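Local structure of pullulanase (Bacillus acidopullulyticus, 2WAN) at residues A[502-510]-A[791-800]; A[565-575]-A[591-602]. The protein hydrolyses the alpha-1,6-glucosidic linkages of pullulan and related branched glucans, acting as a starch-debranching enzyme. All blocks are in the same frame, centred on the assembly; numbering follows the deposited sequence.

Contact 1. Residues A[502-510]-A[791-800]; sequences PDTYNWGYD and NSYNAGDSVN
W507 lies with one face of its indole against the turn that starts at S792. Y793 CA stands over the five-membered ring, 3.5 Å from its centroid, a CH-pi contact. Y793 CB packs 3.3 Å from W507 CE3. The backbone holds the same spot: W507 N donates to Y793 O at 2.9 Å, and the CA-H of N506 points at that oxygen too.

Y505 fills the other half of the tight part. Its CG is anti to the backbone N (chi1 -171°), which sets the ring beside G796. Y505 CB comes 3.6 Å from G796 CA, and G796 O sits over one ring face. At the backbone angles of G796 a CB would run into the carbonyl O of A795, so glycine fits. The N800 amide runs nearly parallel to the Y505 ring, 7° between planes, with ND2 3.3 Å from Y505 CE1. Three bonds fix this amide: ND2 donates to S792 O and G796 O, and OD1 accepts from S792 OG at 2.7 Å.

The other side is loose and wet. The exposed Y793 ring leads away from 502-510 (chi1 75°), and N506 ND2 lies near its edge, 4.3 Å from Y793 CD1. One water links Y505 O to N794 O. Another links D503 O to D797 OD2.

Helix 440-444 closes the contact: D442 takes the hydroxyl of Y505, and R441 forms salt bridges to both D503 and D797. H735, in the loop after strand 728-730, meets W507 edge-to-face. Residues 505-510 begin the YNWGYDP signature of type I pullulanases. They lie between the short strands 492-494 and 511-513, in the connection that follows barrel strand 485-488, while 791-800 follows barrel strand 773-777, and Y509 OH bonds to D551 of the neighbouring strand 547-552.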
loop_
_atom_site.group_PDB
_atom_site.type_symbol
_atom_site.label_atom_id
_atom_site.label_comp_id
_atom_site.label_asym_id
_atom_site.label_seq_id
_atom_site.Cartn_x
_atom_site.Cartn_y
_atom_site.Cartn_z
ATOM N N PRO A 502 -14.729 -7.591 23.796
ATOM C CA PRO A 502 -13.416 -7.624 23.133
ATOM C C PRO A 502 -12.964 -8.986 22.609
ATOM O O PRO A 502 -11.869 -9.090 22.048
ATOM C CB PRO A 502 -12.469 -7.146 24.230
ATOM C CG PRO A 502 -13.108 -7.637 25.501
ATOM C CD PRO A 502 -14.595 -7.551 25.268
ATOM N N ASP A 503 -13.795 -10.012 22.769
ATOM C CA ASP A 503 -13.432 -11.332 22.262
ATOM C C ASP A 503 -14.085 -11.699 20.927
ATOM O O ASP A 503 -13.983 -12.847 20.479
ATOM C CB ASP A 503 -13.651 -12.409 23.330
ATOM C CG ASP A 503 -12.804 -12.172 24.569
ATOM O OD1 ASP A 503 -11.555 -12.060 24.445
ATOM O OD2 ASP A 503 -13.388 -12.080 25.670
ATOM N N THR A 504 -14.745 -10.743 20.277
ATOM C CA THR A 504 -15.147 -10.993 18.902
ATOM C C THR A 504 -13.869 -10.984 18.062
ATOM O O THR A 504 -12.841 -10.445 18.493
ATOM C CB THR A 504 -16.226 -10.027 18.373
ATOM O OG1 THR A 504 -15.763 -8.681 18.464
ATOM C CG2 THR A 504 -17.538 -10.178 19.166
ATOM N N TYR A 505 -13.923 -11.618 16.897
ATOM C CA TYR A 505 -12.732 -11.802 16.077
ATOM C C TYR A 505 -12.699 -10.885 14.859
ATOM O O TYR A 505 -13.627 -10.893 14.070
ATOM C CB TYR A 505 -12.643 -13.265 15.592
ATOM C CG TYR A 505 -11.300 -13.488 14.941
ATOM C CD1 TYR A 505 -11.094 -13.223 13.576
ATOM C CD2 TYR A 505 -10.210 -13.869 15.718
ATOM C CE1 TYR A 505 -9.832 -13.371 12.999
ATOM C CE2 TYR A 505 -8.939 -14.012 15.157
ATOM C CZ TYR A 505 -8.758 -13.769 13.814
ATOM O OH TYR A 505 -7.503 -13.920 13.274
ATOM N N ASN A 506 -11.603 -10.154 14.647
ATOM C CA ASN A 506 -11.398 -9.509 13.353
ATOM C C ASN A 506 -9.914 -9.293 13.047
ATOM O O ASN A 506 -9.121 -9.007 13.952
ATOM C CB ASN A 506 -12.146 -8.163 13.267
ATOM C CG ASN A 506 -12.430 -7.727 11.830
ATOM O OD1 ASN A 506 -11.551 -7.207 11.120
ATOM N ND2 ASN A 506 -13.684 -7.912 11.404
ATOM N N TRP A 507 -9.543 -9.393 11.775
ATOM C CA TRP A 507 -8.175 -9.039 11.361
ATOM C C TRP A 507 -7.817 -7.574 11.617
ATOM O O TRP A 507 -6.658 -7.274 11.900
ATOM C CB TRP A 507 -7.923 -9.304 9.878
ATOM C CG TRP A 507 -7.719 -10.736 9.502
ATOM C CD1 TRP A 507 -7.438 -11.786 10.338
ATOM C CD2 TRP A 507 -7.739 -11.266 8.177
ATOM N NE1 TRP A 507 -7.314 -12.942 9.612
ATOM C CE2 TRP A 507 -7.479 -12.651 8.280
ATOM C CE3 TRP A 507 -7.967 -10.707 6.907
ATOM C CZ2 TRP A 507 -7.459 -13.498 7.161
ATOM C CZ3 TRP A 507 -7.936 -11.552 5.786
ATOM C CH2 TRP A 507 -7.687 -12.931 5.927
ATOM N N GLY A 508 -8.790 -6.674 11.461
ATOM C CA GLY A 508 -8.567 -5.254 11.722
ATOM C C GLY A 508 -8.295 -4.355 10.531
ATOM O O GLY A 508 -7.665 -3.289 10.689
ATOM N N TYR A 509 -8.758 -4.743 9.339
ATOM C CA TYR A 509 -8.507 -3.913 8.140
ATOM C C TYR A 509 -9.548 -2.802 7.946
ATOM O O TYR A 509 -9.701 -2.294 6.840
ATOM C CB TYR A 509 -8.305 -4.766 6.857
ATOM C CG TYR A 509 -7.058 -5.604 7.006
ATOM C CD1 TYR A 509 -5.798 -5.027 6.815
ATOM C CD2 TYR A 509 -7.132 -6.945 7.390
ATOM C CE1 TYR A 509 -4.641 -5.756 7.006
ATOM C CE2 TYR A 509 -5.993 -7.687 7.570
ATOM C CZ TYR A 509 -4.750 -7.088 7.377
ATOM O OH TYR A 509 -3.604 -7.827 7.605
ATOM N N ASP A 510 -10.228 -2.428 9.032
ATOM C CA ASP A 510 -11.209 -1.316 9.021
ATOM C C ASP A 510 -10.815 -0.200 10.022
ATOM O O ASP A 510 -11.505 0.028 11.029
ATOM C CB ASP A 510 -12.638 -1.842 9.244
ATOM C CG ASP A 510 -12.827 -2.533 10.585
ATOM O OD1 ASP A 510 -11.937 -3.281 11.042
ATOM O OD2 ASP A 510 -13.911 -2.341 11.176
ATOM N N ASN A 791 -10.228 -17.013 3.414
ATOM C CA ASN A 791 -10.437 -15.597 3.710
ATOM C C ASN A 791 -11.003 -15.443 5.124
ATOM O O ASN A 791 -12.188 -15.110 5.331
ATOM C CB ASN A 791 -11.353 -14.955 2.659
ATOM C CG ASN A 791 -11.470 -13.442 2.819
ATOM O OD1 ASN A 791 -10.509 -12.765 3.183
ATOM N ND2 ASN A 791 -12.654 -12.906 2.530
ATOM N N SER A 792 -10.130 -15.669 6.104
ATOM C CA SER A 792 -10.560 -15.937 7.470
ATOM C C SER A 792 -10.700 -14.691 8.371
ATOM O O SER A 792 -10.638 -14.815 9.595
ATOM C CB SER A 792 -9.611 -16.976 8.106
ATOM O OG SER A 792 -8.266 -16.491 8.120
ATOM N N TYR A 793 -10.933 -13.526 7.752
ATOM C CA TYR A 793 -10.911 -12.199 8.418
ATOM C C TYR A 793 -11.790 -12.046 9.664
ATOM O O TYR A 793 -11.446 -11.300 10.589
ATOM C CB TYR A 793 -11.211 -11.074 7.397
ATOM C CG TYR A 793 -12.666 -10.982 6.995
ATOM C CD1 TYR A 793 -13.530 -10.099 7.654
ATOM C CD2 TYR A 793 -13.179 -11.776 5.960
ATOM C CE1 TYR A 793 -14.875 -10.017 7.306
ATOM C CE2 TYR A 793 -14.531 -11.697 5.596
ATOM C CZ TYR A 793 -15.364 -10.814 6.275
ATOM O OH TYR A 793 -16.692 -10.722 5.929
ATOM N N ASN A 794 -12.928 -12.729 9.675
ATOM C CA ASN A 794 -13.815 -12.731 10.840
ATOM C C ASN A 794 -14.199 -14.149 11.297
ATOM O O ASN A 794 -15.217 -14.349 11.975
ATOM C CB ASN A 794 -15.059 -11.860 10.572
ATOM C CG ASN A 794 -16.005 -12.466 9.539
ATOM O OD1 ASN A 794 -15.677 -13.442 8.860
ATOM N ND2 ASN A 794 -17.197 -11.867 9.409
ATOM N N ALA A 795 -13.370 -15.131 10.944
ATOM C CA ALA A 795 -13.755 -16.545 11.120
ATOM C C ALA A 795 -13.609 -17.094 12.544
ATOM O O ALA A 795 -14.073 -18.205 12.836
ATOM C CB ALA A 795 -13.000 -17.431 10.141
ATOM N N GLY A 796 -12.955 -16.345 13.423
ATOM C CA GLY A 796 -12.804 -16.775 14.804
ATOM C C GLY A 796 -11.593 -17.636 15.106
ATOM O O GLY A 796 -10.742 -17.877 14.243
ATOM N N ASP A 797 -11.539 -18.110 16.348
ATOM C CA ASP A 797 -10.339 -18.730 16.911
ATOM C C ASP A 797 -10.122 -20.178 16.491
ATOM O O ASP A 797 -8.986 -20.582 16.275
ATOM C CB ASP A 797 -10.364 -18.659 18.439
ATOM C CG ASP A 797 -10.499 -17.237 18.958
ATOM O OD1 ASP A 797 -9.846 -16.324 18.398
ATOM O OD2 ASP A 797 -11.257 -17.039 19.932
ATOM N N SER A 798 -11.187 -20.970 16.368
ATOM C CA SER A 798 -11.048 -22.361 15.912
ATOM C C SER A 798 -10.384 -22.405 14.534
ATOM O O SER A 798 -9.631 -23.329 14.221
ATOM C CB SER A 798 -12.404 -23.082 15.866
ATOM O OG SER A 798 -13.197 -22.632 14.773
ATOM N N VAL A 799 -10.679 -21.403 13.714
ATOM C CA VAL A 799 -10.086 -21.284 12.370
ATOM C C VAL A 799 -8.664 -20.693 12.438
ATOM O O VAL A 799 -7.707 -21.287 11.929
ATOM C CB VAL A 799 -10.993 -20.449 11.429
ATOM C CG1 VAL A 799 -10.334 -20.192 10.087
ATOM C CG2 VAL A 799 -12.372 -21.176 11.230
ATOM N N ASN A 800 -8.533 -19.546 13.102
ATOM C CA ASN A 800 -7.300 -18.737 13.041
ATOM C C ASN A 800 -6.229 -18.934 14.106
ATOM O O ASN A 800 -5.083 -18.506 13.915
ATOM C CB ASN A 800 -7.681 -17.245 13.049
ATOM C CG ASN A 800 -8.273 -16.792 11.743
ATOM O OD1 ASN A 800 -7.599 -16.801 10.716
ATOM N ND2 ASN A 800 -9.537 -16.373 11.771
HETATM O O HOH W 1 -13.288 -14.858 18.776
HETATM O O HOH W 2 -16.457 -12.263 14.171
#

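Contact 2. Residues A[565-575]-A[591-602]; sequences FDKIVPQYYYR and EFATEHPMAQKF
E595 OE1 is gripped by two nitrogens of one guanidinium: R575 NE at 2.8 Å and R575 NH2 at 3.1 Å. NE and NH2 take this one oxygen side-on, and the carboxylate and guanidinium are nearly coplanar, 16° between planes. R575 NH1 reaches the other way, to E591 OE2 at 2.8 Å, and meets that oxygen on its anti side, tilted well out of the carboxylate plane. The E591 carboxylate is buried and has further bonds from T583, S658 and the backbone of G659. F592 O sits over the guanidinium face, 3.3 Å from R575 CZ. With a leucine in place of R575, the buried E591 would probably be left without its charged mate and E595 free to turn.

The backbones meet in a single bridge at Y574 and F592. A593 N donates to Y573 O at 2.8 Å, and R575 N donates to E591 O at 2.9 Å.

Near the bridge, Y572 and H596 form an offset stack, planes 4° apart. CG of Y572 is anti to its backbone N (chi1 -174°), which carries the ring across to the imidazole. The Y572 hydroxyl bonds to N307, and a water joins it to M598 N in the first turn of helix 597-614.

Aromatic packing finishes the contact. F565 turns its edge to the face of F602, centroids 5.1 Å apart, and touches the F592 ring obliquely. Y573 packs on F592 and A599, and W332 of strand 326-332 covers Y573 and M598.

Both segments belong to the connection from barrel strand 547-552 to helix 597-614. This is the third beta-alpha connection of the (beta/alpha)8 barrel, the place where alpha-amylase family enzymes carry their domain B excursion.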
loop_
_atom_site.group_PDB
_atom_site.type_symbol
_atom_site.label_atom_id
_atom_site.label_comp_id
_atom_site.label_asym_id
_atom_site.label_seq_id
_atom_site.Cartn_x
_atom_site.Cartn_y
_atom_site.Cartn_z
ATOM N N PHE A 565 -12.863 12.075 9.595
ATOM C CA PHE A 565 -12.391 12.822 8.419
ATOM C C PHE A 565 -13.525 13.595 7.725
ATOM O O PHE A 565 -13.380 14.792 7.460
ATOM C CB PHE A 565 -11.722 11.886 7.398
ATOM C CG PHE A 565 -10.353 11.361 7.827
ATOM C CD1 PHE A 565 -9.472 12.153 8.547
ATOM C CD2 PHE A 565 -9.939 10.087 7.438
ATOM C CE1 PHE A 565 -8.216 11.677 8.928
ATOM C CE2 PHE A 565 -8.688 9.603 7.802
ATOM C CZ PHE A 565 -7.827 10.401 8.547
ATOM N N ASP A 566 -14.635 12.912 7.437
ATOM C CA ASP A 566 -15.739 13.506 6.670
ATOM C C ASP A 566 -16.535 14.492 7.499
ATOM O O ASP A 566 -17.149 15.408 6.944
ATOM C CB ASP A 566 -16.680 12.443 6.079
ATOM C CG ASP A 566 -16.308 12.059 4.645
ATOM O OD1 ASP A 566 -15.442 12.738 4.047
ATOM O OD2 ASP A 566 -16.866 11.061 4.133
ATOM N N LYS A 567 -16.511 14.319 8.823
ATOM C CA LYS A 567 -17.174 15.287 9.711
ATOM C C LYS A 567 -16.367 16.589 9.887
ATOM O O LYS A 567 -16.919 17.619 10.276
ATOM C CB LYS A 567 -17.546 14.642 11.061
ATOM C CG LYS A 567 -18.620 13.547 10.932
ATOM C CD LYS A 567 -19.073 12.964 12.283
ATOM C CE LYS A 567 -18.032 12.082 12.977
ATOM N NZ LYS A 567 -18.602 11.545 14.263
ATOM N N ILE A 568 -15.071 16.557 9.593
ATOM C CA ILE A 568 -14.216 17.731 9.774
ATOM C C ILE A 568 -13.984 18.469 8.450
ATOM O O ILE A 568 -14.122 19.695 8.393
ATOM C CB ILE A 568 -12.877 17.364 10.484
ATOM C CG1 ILE A 568 -13.179 16.723 11.847
ATOM C CG2 ILE A 568 -11.954 18.610 10.640
ATOM C CD1 ILE A 568 -11.968 16.117 12.540
ATOM N N VAL A 569 -13.630 17.728 7.399
ATOM C CA VAL A 569 -13.399 18.310 6.069
ATOM C C VAL A 569 -14.104 17.417 5.034
ATOM O O VAL A 569 -13.478 16.495 4.481
ATOM C CB VAL A 569 -11.890 18.439 5.711
ATOM C CG1 VAL A 569 -11.698 19.382 4.518
ATOM C CG2 VAL A 569 -11.061 18.956 6.895
ATOM N N PRO A 570 -15.412 17.674 4.789
ATOM C CA PRO A 570 -16.255 16.804 3.971
ATOM C C PRO A 570 -15.609 16.351 2.661
ATOM O O PRO A 570 -15.188 17.179 1.838
ATOM C CB PRO A 570 -17.513 17.661 3.742
ATOM C CG PRO A 570 -17.641 18.412 5.041
ATOM C CD PRO A 570 -16.210 18.756 5.413
ATOM N N GLN A 571 -15.506 15.027 2.528
ATOM C CA GLN A 571 -14.955 14.314 1.351
ATOM C C GLN A 571 -13.466 14.417 1.059
ATOM O O GLN A 571 -12.929 13.561 0.359
ATOM C CB GLN A 571 -15.707 14.668 0.061
ATOM C CG GLN A 571 -17.164 14.233 0.037
ATOM C CD GLN A 571 -17.783 14.507 -1.323
ATOM O OE1 GLN A 571 -17.081 14.870 -2.273
ATOM N NE2 GLN A 571 -19.098 14.356 -1.418
ATOM N N TYR A 572 -12.811 15.466 1.549
ATOM C CA TYR A 572 -11.475 15.820 1.106
ATOM C C TYR A 572 -10.397 14.776 1.416
ATOM O O TYR A 572 -9.392 14.706 0.711
ATOM C CB TYR A 572 -11.051 17.185 1.671
ATOM C CG TYR A 572 -9.728 17.676 1.114
ATOM C CD1 TYR A 572 -9.656 18.250 -0.155
ATOM C CD2 TYR A 572 -8.550 17.580 1.862
ATOM C CE1 TYR A 572 -8.464 18.691 -0.666
ATOM C CE2 TYR A 572 -7.349 18.016 1.360
ATOM C CZ TYR A 572 -7.309 18.577 0.091
ATOM O OH TYR A 572 -6.137 19.010 -0.415
ATOM N N TYR A 573 -10.589 13.992 2.477
ATOM C CA TYR A 573 -9.583 12.961 2.813
ATOM C C TYR A 573 -9.689 11.721 1.922
ATOM O O TYR A 573 -8.843 10.820 2.022
ATOM C CB TYR A 573 -9.647 12.568 4.304
ATOM C CG TYR A 573 -9.075 13.615 5.247
ATOM C CD1 TYR A 573 -7.699 13.654 5.531
ATOM C CD2 TYR A 573 -9.909 14.556 5.864
ATOM C CE1 TYR A 573 -7.160 14.613 6.407
ATOM C CE2 TYR A 573 -9.388 15.519 6.733
ATOM C CZ TYR A 573 -8.011 15.541 7.000
ATOM O OH TYR A 573 -7.498 16.482 7.882
ATOM N N TYR A 574 -10.694 11.687 1.044
ATOM C CA TYR A 574 -10.997 10.504 0.211
ATOM C C TYR A 574 -10.951 10.857 -1.278
ATOM O O TYR A 574 -11.085 12.021 -1.635
ATOM C CB TYR A 574 -12.401 9.999 0.522
ATOM C CG TYR A 574 -12.568 9.607 1.964
ATOM C CD1 TYR A 574 -12.109 8.372 2.418
ATOM C CD2 TYR A 574 -13.137 10.483 2.889
ATOM C CE1 TYR A 574 -12.220 8.008 3.762
ATOM C CE2 TYR A 574 -13.268 10.120 4.238
ATOM C CZ TYR A 574 -12.809 8.887 4.664
ATOM O OH TYR A 574 -12.924 8.500 5.986
ATOM N N ARG A 575 -10.786 9.849 -2.137
ATOM C CA ARG A 575 -10.832 10.070 -3.585
ATOM C C ARG A 575 -12.270 10.023 -4.097
ATOM O O ARG A 575 -13.047 9.140 -3.748
ATOM C CB ARG A 575 -9.914 9.093 -4.345
ATOM C CG ARG A 575 -8.430 9.229 -3.951
ATOM C CD ARG A 575 -7.488 8.305 -4.754
ATOM N NE ARG A 575 -6.114 8.573 -4.343
ATOM C CZ ARG A 575 -5.260 7.676 -3.857
ATOM N NH1 ARG A 575 -5.599 6.394 -3.762
ATOM N NH2 ARG A 575 -4.040 8.071 -3.493
ATOM N N GLU A 591 -11.271 5.170 -0.680
ATOM C CA GLU A 591 -9.813 5.207 -0.623
ATOM C C GLU A 591 -9.299 6.585 -0.192
ATOM O O GLU A 591 -9.863 7.626 -0.543
ATOM C CB GLU A 591 -9.176 4.740 -1.948
ATOM C CG GLU A 591 -9.538 5.604 -3.140
ATOM C CD GLU A 591 -9.008 5.058 -4.471
ATOM O OE1 GLU A 591 -9.835 4.892 -5.397
ATOM O OE2 GLU A 591 -7.788 4.816 -4.602
ATOM N N PHE A 592 -8.225 6.570 0.594
ATOM C CA PHE A 592 -7.644 7.772 1.177
ATOM C C PHE A 592 -6.872 8.544 0.106
ATOM O O PHE A 592 -6.074 7.957 -0.635
ATOM C CB PHE A 592 -6.723 7.345 2.327
ATOM C CG PHE A 592 -6.312 8.467 3.258
ATOM C CD1 PHE A 592 -5.082 9.089 3.096
ATOM C CD2 PHE A 592 -7.133 8.858 4.299
ATOM C CE1 PHE A 592 -4.668 10.105 3.962
ATOM C CE2 PHE A 592 -6.726 9.892 5.175
ATOM C CZ PHE A 592 -5.486 10.493 5.002
ATOM N N ALA A 593 -7.118 9.856 0.012
ATOM C CA ALA A 593 -6.540 10.692 -1.051
ATOM C C ALA A 593 -5.157 11.260 -0.703
ATOM O O ALA A 593 -5.024 12.426 -0.318
ATOM C CB ALA A 593 -7.531 11.845 -1.404
ATOM N N THR A 594 -4.114 10.441 -0.818
ATOM C CA THR A 594 -2.752 10.877 -0.494
ATOM C C THR A 594 -2.196 11.957 -1.433
ATOM O O THR A 594 -1.195 12.595 -1.103
ATOM C CB THR A 594 -1.754 9.680 -0.482
ATOM O OG1 THR A 594 -1.835 9.008 -1.744
ATOM C CG2 THR A 594 -2.121 8.703 0.608
ATOM N N GLU A 595 -2.843 12.162 -2.587
ATOM C CA GLU A 595 -2.487 13.268 -3.493
ATOM C C GLU A 595 -2.944 14.639 -2.958
ATOM O O GLU A 595 -2.609 15.683 -3.531
ATOM C CB GLU A 595 -3.030 13.036 -4.916
ATOM C CG GLU A 595 -4.544 13.211 -5.092
ATOM C CD GLU A 595 -5.358 11.955 -4.825
ATOM O OE1 GLU A 595 -4.881 11.032 -4.125
ATOM O OE2 GLU A 595 -6.505 11.888 -5.306
ATOM N N HIS A 596 -3.725 14.627 -1.883
ATOM C CA HIS A 596 -4.143 15.859 -1.208
ATOM C C HIS A 596 -3.116 16.113 -0.110
ATOM O O HIS A 596 -2.985 15.280 0.790
ATOM C CB HIS A 596 -5.535 15.705 -0.584
ATOM C CG HIS A 596 -6.684 15.803 -1.550
ATOM N ND1 HIS A 596 -6.565 16.286 -2.839
ATOM C CD2 HIS A 596 -7.992 15.505 -1.385
ATOM C CE1 HIS A 596 -7.754 16.279 -3.423
ATOM N NE2 HIS A 596 -8.635 15.805 -2.564
ATOM N N PRO A 597 -2.384 17.244 -0.171
ATOM C CA PRO A 597 -1.257 17.519 0.742
ATOM C C PRO A 597 -1.515 17.265 2.242
ATOM O O PRO A 597 -0.670 16.644 2.908
ATOM C CB PRO A 597 -0.950 18.994 0.484
ATOM C CG PRO A 597 -1.287 19.148 -1.007
ATOM C CD PRO A 597 -2.521 18.301 -1.201
ATOM N N MET A 598 -2.650 17.735 2.771
ATOM C CA MET A 598 -2.932 17.559 4.207
ATOM C C MET A 598 -3.312 16.126 4.559
ATOM O O MET A 598 -3.105 15.692 5.693
ATOM C CB MET A 598 -3.967 18.566 4.723
ATOM C CG MET A 598 -3.447 20.021 4.784
ATOM S SD MET A 598 -2.001 20.339 5.810
ATOM C CE MET A 598 -2.670 20.104 7.452
ATOM N N ALA A 599 -3.859 15.391 3.591
ATOM C CA ALA A 599 -4.129 13.974 3.791
ATOM C C ALA A 599 -2.781 13.227 3.812
ATOM O O ALA A 599 -2.520 12.386 4.694
ATOM C CB ALA A 599 -5.054 13.456 2.698
ATOM N N GLN A 600 -1.905 13.555 2.865
ATOM C CA GLN A 600 -0.548 12.999 2.880
ATOM C C GLN A 600 0.175 13.320 4.199
ATOM O O GLN A 600 0.823 12.449 4.788
ATOM C CB GLN A 600 0.269 13.521 1.686
ATOM C CG GLN A 600 1.658 12.852 1.524
ATOM C CD GLN A 600 2.506 13.586 0.497
ATOM O OE1 GLN A 600 2.894 14.732 0.712
ATOM N NE2 GLN A 600 2.773 12.935 -0.634
ATOM N N LYS A 601 0.078 14.570 4.649
ATOM C CA LYS A 601 0.686 14.970 5.923
ATOM C C LYS A 601 0.157 14.144 7.090
ATOM O O LYS A 601 0.936 13.780 7.975
ATOM C CB LYS A 601 0.475 16.468 6.186
ATOM C CG LYS A 601 0.991 16.923 7.568
ATOM C CD LYS A 601 0.782 18.420 7.760
ATOM C CE LYS A 601 1.071 18.875 9.200
ATOM N NZ LYS A 601 2.344 18.299 9.756
ATOM N N PHE A 602 -1.143 13.827 7.080
ATOM C CA PHE A 602 -1.719 13.008 8.134
ATOM C C PHE A 602 -1.003 11.653 8.225
ATOM O O PHE A 602 -0.699 11.161 9.318
ATOM C CB PHE A 602 -3.232 12.775 7.930
ATOM C CG PHE A 602 -3.808 11.806 8.930
ATOM C CD1 PHE A 602 -4.201 12.260 10.185
ATOM C CD2 PHE A 602 -3.878 10.423 8.659
ATOM C CE1 PHE A 602 -4.694 11.375 11.151
ATOM C CE2 PHE A 602 -4.367 9.543 9.624
ATOM C CZ PHE A 602 -4.771 10.027 10.866
HETATM O O HOH W 3 -4.234 19.607 1.478
HETATM O O HOH W 4 -11.717 14.573 -2.633
HETATM O O HOH W 5 -12.973 7.032 -2.004
#

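Contact 2 is nested within the long loop of chain that contact 1 closes. The two do not touch: their centres are 28 Å apart and their nearest atoms about 10 Å. Both belong to connections that follow strands of the catalytic barrel. Contact 1 joins those after the second and last strands, and contact 2 folds up the one after the third. In this family such connections line the substrate cleft, so contact 1, with its signature sequence, probably helps shape it. Contact 2 packs against the carbohydrate-binding module 48 region, through strand 326-332. Strand 547-552 relates the two: it lies beside strand 485-488 in the barrel, and the chain after it leads to 565-575.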